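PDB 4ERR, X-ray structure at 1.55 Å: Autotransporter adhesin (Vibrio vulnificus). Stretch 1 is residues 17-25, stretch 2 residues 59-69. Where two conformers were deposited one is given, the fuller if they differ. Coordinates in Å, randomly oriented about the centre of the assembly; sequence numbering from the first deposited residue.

Stretch 1, residues 17-25: FAKPIGASY
Stretch 2, residues 59-69: AEHPTSGRNQA

Close packing of two helices often depends on a glycine where the backbones come nearest, with larger side chains filling the space as they diverge, and two segments of this autotransporter adhesin illustrate the principle. Residues 17-25 lie wholly within a helix, with phi/psi from about -54/-54 to -71/-27. It kinks at Pro-20, whose ring nitrogen has no hydrogen to offer the preceding turn; regular bonds nevertheless run on from Gly-22 N to Ala-18 O (2.8 Å) through Tyr-25 N to Ile-21 O (2.9 Å). The second stretch ends one helix at Glu-60, leaves helical geometry at His-61 (-130/63), and passes through Pro-62 (-70/-23), Thr-63 (-129/127) and Ser-64 (-62/159) before a new helix starts at Gly-65. Ser-64 caps that helix: with chi1 at 69° (p), its OG accepts from Asn-67 N at 3.0 Å, satisfying an amide that the first turn would otherwise leave without a partner.

The helices 17-25 and 65-69 run nearly antiparallel, at 157°, and their axes approach to 9.2 Å. The register is set by Ala-18 CA and Gly-65 CA, 4.1 Å apart, and by Ile-21 CA and His-61 CA, 6.3 Å apart. Such proximity suits glycine: a CB on Gly-65 would point toward the first helix and lie 2.7 Å from Ala-18 N, a clash. Without one, Gly-65 CA sits 3.6 Å from Phe-17 CB and 3.8 Å from Ala-18 N. In all, 438 Å² is buried, summed over both sides.

Phe-17 points toward the second helix with chi1 -68° (m) and chi2 -37°. Its CD2 lies 3.5 Å from Gln-68 CB and 4.4 Å from Ala-69 CB, while Gly-65 O and Ala-69 N lie at the ring edge. Ala-69 adds a looser apolar contact with the ring, and the aliphatic start of Gln-68 (chi1 -71°, m; chi2 176°, t) gives it an apolar surface.

Ile-21, one turn further on, leaves its backbone sideways, but its m,t rotamer (-57°, 179°) carries the end of the chain into the loop. There CD1 comes to 3.4 Å from Thr-63 O and 3.7 Å from Gly-65 N, so an unbranched tip fills the hollow beside the start of the helix. Its CG1 meets His-61 ND1 at 3.5 Å, and its CA stands over one face of the imidazole, 4.0 Å from the ring centroid and 7° off the normal, a CH-pi contact.

His-61, buried and directed toward the first helix (chi1 -52°, m; chi2 -63°), thus combines a flat packing face with a polar edge. At that edge NE2 and Ser-24 OG share a hydrogen bond of 2.8 Å, in which either could be the donor. Ser-24 (chi1 -64°, m) also points toward the second stretch; its short hydroxyl side chain reaches the edge of the ring. A water extends the polar link, lying 3.1 Å from Ser-24 OG and donating to Glu-60 OE1 at 2.8 Å.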

# COMPACT_ATOMS: atom_id res chain seq x y z
N PHE B 17 1.98 -10.44 -3.15
CA PHE B 17 2.57 -9.22 -3.68
C PHE B 17 3.20 -8.39 -2.55
O PHE B 17 4.21 -7.72 -2.77
CB PHE B 17 1.53 -8.40 -4.40
CG PHE B 17 1.02 -9.02 -5.67
CD1 PHE B 17 1.86 -9.73 -6.53
CD2 PHE B 17 -0.30 -8.80 -6.07
CE1 PHE B 17 1.39 -10.26 -7.71
CE2 PHE B 17 -0.77 -9.29 -7.26
CZ PHE B 17 0.08 -10.05 -8.08
N ALA B 18 2.56 -8.43 -1.38
CA ALA B 18 3.02 -7.62 -0.26
C ALA B 18 4.33 -8.09 0.36
O ALA B 18 5.07 -7.28 0.91
CB ALA B 18 1.93 -7.55 0.84
N LYS B 19 4.62 -9.38 0.23
CA LYS B 19 5.77 -10.00 0.88
C LYS B 19 7.14 -9.31 0.58
O LYS B 19 7.84 -8.92 1.51
CB LYS B 19 5.79 -11.51 0.59
CG LYS B 19 6.76 -12.30 1.46
CD LYS B 19 6.62 -13.82 1.25
CE LYS B 19 5.38 -14.38 1.94
NZ LYS B 19 5.30 -15.87 1.84
N PRO B 20 7.50 -9.13 -0.71
CA PRO B 20 8.78 -8.45 -1.02
C PRO B 20 8.79 -6.98 -0.64
O PRO B 20 9.84 -6.42 -0.34
CB PRO B 20 8.92 -8.61 -2.54
CG PRO B 20 7.54 -8.91 -3.04
CD PRO B 20 6.86 -9.66 -1.94
N ILE B 21 7.61 -6.35 -0.67
CA ILE B 21 7.51 -4.94 -0.32
C ILE B 21 7.78 -4.81 1.17
O ILE B 21 8.53 -3.94 1.59
CB ILE B 21 6.11 -4.35 -0.67
CG1 ILE B 21 5.80 -4.54 -2.16
CG2 ILE B 21 6.04 -2.86 -0.31
CD1 ILE B 21 4.46 -4.01 -2.59
N GLY B 22 7.18 -5.70 1.97
CA GLY B 22 7.38 -5.71 3.41
C GLY B 22 8.83 -5.94 3.80
O GLY B 22 9.32 -5.33 4.77
N ALA B 23 9.51 -6.79 3.04
CA ALA B 23 10.93 -7.03 3.26
C ALA B 23 11.78 -5.75 3.01
O ALA B 23 12.66 -5.41 3.82
CB ALA B 23 11.42 -8.21 2.39
N SER B 24 11.53 -5.07 1.90
CA SER B 24 12.22 -3.82 1.63
C SER B 24 11.91 -2.79 2.71
O SER B 24 12.78 -2.08 3.18
CB SER B 24 11.87 -3.26 0.24
OG SER B 24 12.30 -4.12 -0.79
N TYR B 25 10.64 -2.73 3.13
CA TYR B 25 10.25 -1.80 4.18
C TYR B 25 11.00 -2.04 5.48
O TYR B 25 11.46 -1.12 6.12
CB TYR B 25 8.75 -1.82 4.40
CG TYR B 25 8.23 -0.80 5.37
CD1 TYR B 25 8.45 0.55 5.17
CD2 TYR B 25 7.44 -1.17 6.45
CE1 TYR B 25 7.91 1.50 6.04
CE2 TYR B 25 6.88 -0.21 7.32
CZ TYR B 25 7.12 1.11 7.11
OH TYR B 25 6.55 2.06 7.95
N ALA B 59 11.14 3.53 -6.08
CA ALA B 59 11.25 3.11 -7.47
C ALA B 59 10.77 1.67 -7.69
O ALA B 59 10.08 1.37 -8.68
CB ALA B 59 12.72 3.27 -7.96
N GLU B 60 11.11 0.80 -6.74
CA GLU B 60 10.83 -0.64 -6.84
C GLU B 60 9.39 -1.04 -6.46
O GLU B 60 8.85 -2.01 -7.02
CB GLU B 60 11.81 -1.39 -5.93
CG GLU B 60 11.88 -2.90 -6.11
CD GLU B 60 12.96 -3.57 -5.25
OE1 GLU B 60 13.82 -2.86 -4.62
OE2 GLU B 60 12.97 -4.82 -5.20
N HIS B 61 8.80 -0.31 -5.51
CA HIS B 61 7.50 -0.68 -4.94
C HIS B 61 6.48 0.47 -4.92
O HIS B 61 6.01 0.90 -3.86
CB HIS B 61 7.71 -1.18 -3.51
CG HIS B 61 8.75 -2.25 -3.38
ND1 HIS B 61 8.63 -3.49 -3.96
CD2 HIS B 61 9.90 -2.29 -2.64
CE1 HIS B 61 9.67 -4.24 -3.61
NE2 HIS B 61 10.47 -3.52 -2.84
N PRO B 62 6.10 0.96 -6.10
CA PRO B 62 5.16 2.08 -6.21
C PRO B 62 3.72 1.75 -5.82
O PRO B 62 2.95 2.65 -5.44
CB PRO B 62 5.23 2.44 -7.70
CG PRO B 62 5.65 1.15 -8.37
CD PRO B 62 6.54 0.45 -7.41
N THR B 63 3.36 0.46 -5.89
CA THR B 63 2.00 0.02 -5.71
C THR B 63 1.94 -1.11 -4.67
O THR B 63 2.67 -2.13 -4.76
CB THR B 63 1.45 -0.47 -7.06
OG1 THR B 63 1.63 0.58 -8.01
CG2 THR B 63 -0.04 -0.84 -6.97
N SER B 64 1.08 -0.92 -3.68
CA SER B 64 0.95 -1.86 -2.57
C SER B 64 0.51 -3.23 -3.07
O SER B 64 -0.07 -3.39 -4.15
CB SER B 64 -0.05 -1.34 -1.54
OG SER B 64 -1.37 -1.37 -2.05
N GLY B 65 0.77 -4.25 -2.27
CA GLY B 65 0.26 -5.60 -2.58
C GLY B 65 -1.25 -5.62 -2.78
O GLY B 65 -1.77 -6.21 -3.71
N ARG B 66 -1.97 -4.97 -1.87
CA ARG B 66 -3.40 -4.83 -1.96
C ARG B 66 -3.80 -4.19 -3.29
O ARG B 66 -4.68 -4.69 -4.00
CB ARG B 66 -3.86 -3.93 -0.82
CG ARG B 66 -5.30 -3.62 -0.88
CD ARG B 66 -5.64 -2.56 0.15
NE ARG B 66 -5.41 -3.00 1.51
CZ ARG B 66 -5.51 -2.21 2.58
NH1 ARG B 66 -5.80 -0.93 2.44
NH2 ARG B 66 -5.30 -2.70 3.79
N ASN B 67 -3.16 -3.09 -3.65
CA ASN B 67 -3.56 -2.40 -4.88
C ASN B 67 -3.29 -3.23 -6.12
O ASN B 67 -4.08 -3.23 -7.06
CB ASN B 67 -2.99 -0.99 -4.97
CG ASN B 67 -3.76 0.02 -4.11
OD1 ASN B 67 -4.25 -0.32 -3.02
ND2 ASN B 67 -3.90 1.24 -4.62
N GLN B 68 -2.16 -3.94 -6.12
CA GLN B 68 -1.85 -4.84 -7.23
C GLN B 68 -2.92 -5.91 -7.36
O GLN B 68 -3.36 -6.20 -8.48
CB GLN B 68 -0.49 -5.49 -7.05
CG GLN B 68 0.70 -4.58 -7.23
CD GLN B 68 2.00 -5.30 -6.95
OE1 GLN B 68 2.67 -5.06 -5.93
NE2 GLN B 68 2.33 -6.22 -7.81
N ALA B 69 -3.37 -6.48 -6.24
CA ALA B 69 -4.41 -7.53 -6.26
C ALA B 69 -5.76 -6.96 -6.70
O ALA B 69 -6.51 -7.58 -7.47
CB ALA B 69 -4.53 -8.21 -4.88
O HOH W 1 13.56 -1.65 -2.12